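Local atomic coordinates of papain-like protease (PDB entry 4RNA), a protein that probably cleaves the viral polyprotein as a cysteine protease of the coronavirus papain-like family and probably also removes ubiquitin-like modifiers. Residues P133-A138 with I151-A156. Sequence-based numbering, arbitrary orientation.
Sequences PALQHA and IALIMA
The flat group in this contact is the peptide joining A134 to L135, and methyl CD1 of L153 stands over one of its faces. The other face is turned to the interior of its own helix. A134 O accepts the helical bond from A138 N (2.9 Å). CD1 of L153 approaches A134 O from above the peptide plane, at 3.5 Å. This is a van der Waals contact, since a methyl is no hydrogen-bond donor.

The methyls of A134 and A138 receive the tip of L153. A138 CB is 3.8 Å from L153 CD1, and A134 CB is 4.1 Å from the same methyl. These two alanines are one turn apart, and their small methyls let L153 come close to the backbone. Its CG lies beside the backbone N, anti to the carbonyl carbon (chi1 -79°). The extended second torsion (178°) then sends CD1 outward to the peptide.

The L135 side chain meets the base of L153. Its CD2 touches L153 CB at 4.1 Å, and the two leucines pass alongside each other in opposite directions. Their CA atoms are 7.0 Å apart. The contact across the two segments is apolar, and all four touching residues are buried.

Neighbouring side chains complete the packing. F85 of helix 81-92 packs on L153, while F150 and Y157 of helix 148-158 pack on L135. The axes of the two segments approach to 10.1 Å, with 145° between their directions, so the helices run roughly antiparallel. A short link, 144-147, joins helix 133-143 to helix 148-158. This is a helical hairpin with a leucine set against an alanine-lined helix face, probably in the helical thumb of the thumb-palm-fingers architecture of coronavirus papain-like proteases.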
loop_
_atom_site.group_PDB
_atom_site.type_symbol
_atom_site.label_atom_id
_atom_site.label_comp_id
_atom_site.label_asym_id
_atom_site.label_seq_id
_atom_site.Cartn_x
_atom_site.Cartn_y
_atom_site.Cartn_z
ATOM N N PRO A 133 -9.431 5.385 14.543
ATOM C CA PRO A 133 -9.878 4.685 15.749
ATOM C C PRO A 133 -9.590 3.202 15.804
ATOM O O PRO A 133 -9.223 2.703 16.873
ATOM C CB PRO A 133 -11.385 4.948 15.760
ATOM C CG PRO A 133 -11.514 6.304 15.106
ATOM C CD PRO A 133 -10.434 6.398 14.072
ATOM N N ALA A 134 -9.732 2.487 14.686
ATOM C CA ALA A 134 -9.485 1.049 14.770
ATOM C C ALA A 134 -8.063 0.785 15.159
ATOM O O ALA A 134 -7.778 -0.168 15.906
ATOM C CB ALA A 134 -9.805 0.385 13.434
ATOM N N LEU A 135 -7.130 1.553 14.580
ATOM C CA LEU A 135 -5.692 1.353 14.884
ATOM C C LEU A 135 -5.361 1.713 16.332
ATOM O O LEU A 135 -4.647 1.025 16.972
ATOM C CB LEU A 135 -4.799 2.192 13.973
ATOM C CG LEU A 135 -4.106 1.485 12.850
ATOM C CD1 LEU A 135 -3.290 2.520 12.028
ATOM C CD2 LEU A 135 -3.285 0.290 13.347
ATOM N N GLN A 136 -5.898 2.826 16.838
ATOM C CA GLN A 136 -5.673 3.216 18.232
ATOM C C GLN A 136 -6.222 2.162 19.180
ATOM O O GLN A 136 -5.518 1.700 20.104
ATOM C CB GLN A 136 -6.370 4.566 18.500
ATOM C CG GLN A 136 -5.959 5.264 19.839
ATOM C CD GLN A 136 -4.453 5.277 20.116
ATOM O OE1 GLN A 136 -3.620 5.302 19.195
ATOM N NE2 GLN A 136 -4.088 5.191 21.405
ATOM N N HIS A 137 -7.440 1.682 18.882
ATOM C CA HIS A 137 -8.068 0.727 19.760
ATOM C C HIS A 137 -7.235 -0.533 19.689
ATOM O O HIS A 137 -6.889 -1.131 20.712
ATOM C CB HIS A 137 -9.545 0.527 19.383
ATOM C CG HIS A 137 -10.241 -0.494 20.228
ATOM N ND1 HIS A 137 -10.290 -1.797 19.891
ATOM C CD2 HIS A 137 -10.882 -0.383 21.459
ATOM C CE1 HIS A 137 -10.956 -2.489 20.843
ATOM N NE2 HIS A 137 -11.315 -1.626 21.803
ATOM N N ALA A 138 -6.819 -0.930 18.494
ATOM C CA ALA A 138 -6.005 -2.195 18.432
ATOM C C ALA A 138 -4.622 -2.083 19.122
ATOM O O ALA A 138 -4.019 -3.143 19.550
ATOM C CB ALA A 138 -5.786 -2.619 16.962
ATOM N N ILE A 151 -1.647 -6.376 14.626
ATOM C CA ILE A 151 -0.833 -6.954 13.614
ATOM C C ILE A 151 -1.631 -7.100 12.303
ATOM O O ILE A 151 -1.096 -6.734 11.237
ATOM C CB ILE A 151 -0.284 -8.321 14.025
ATOM C CG1 ILE A 151 0.664 -8.193 15.231
ATOM C CG2 ILE A 151 0.403 -8.930 12.833
ATOM C CD1 ILE A 151 0.800 -9.523 15.928
ATOM N N ALA A 152 -2.874 -7.614 12.348
ATOM C CA ALA A 152 -3.676 -7.777 11.113
ATOM C C ALA A 152 -3.971 -6.402 10.469
ATOM O O ALA A 152 -3.935 -6.227 9.255
ATOM C CB ALA A 152 -4.982 -8.557 11.396
ATOM N N LEU A 153 -4.202 -5.406 11.296
ATOM C CA LEU A 153 -4.375 -4.089 10.744
ATOM C C LEU A 153 -3.136 -3.457 10.065
ATOM O O LEU A 153 -3.252 -2.853 8.993
ATOM C CB LEU A 153 -4.885 -3.148 11.819
ATOM C CG LEU A 153 -6.387 -3.207 12.163
ATOM C CD1 LEU A 153 -6.662 -2.219 13.282
ATOM C CD2 LEU A 153 -7.311 -2.913 10.980
ATOM N N ILE A 154 -1.954 -3.573 10.694
ATOM C CA ILE A 154 -0.720 -3.120 10.093
ATOM C C ILE A 154 -0.585 -3.818 8.759
ATOM O O ILE A 154 -0.271 -3.159 7.771
ATOM C CB ILE A 154 0.517 -3.422 11.004
ATOM C CG1 ILE A 154 0.532 -2.517 12.216
ATOM C CG2 ILE A 154 1.838 -3.355 10.233
ATOM C CD1 ILE A 154 1.712 -2.903 13.096
ATOM N N MET A 155 -0.776 -5.130 8.709
ATOM C CA MET A 155 -0.696 -5.841 7.445
ATOM C C MET A 155 -1.732 -5.358 6.372
ATOM O O MET A 155 -1.390 -5.229 5.161
ATOM C CB MET A 155 -0.830 -7.345 7.713
ATOM C CG MET A 155 0.418 -7.858 8.368
ATOM S SD MET A 155 0.175 -9.591 8.735
ATOM C CE MET A 155 0.814 -10.293 7.209
ATOM N N ALA A 156 -2.961 -5.052 6.813
ATOM C CA ALA A 156 -4.030 -4.613 5.909
ATOM C C ALA A 156 -3.720 -3.237 5.369
ATOM O O ALA A 156 -3.668 -3.041 4.126
ATOM C CB ALA A 156 -5.411 -4.687 6.589
#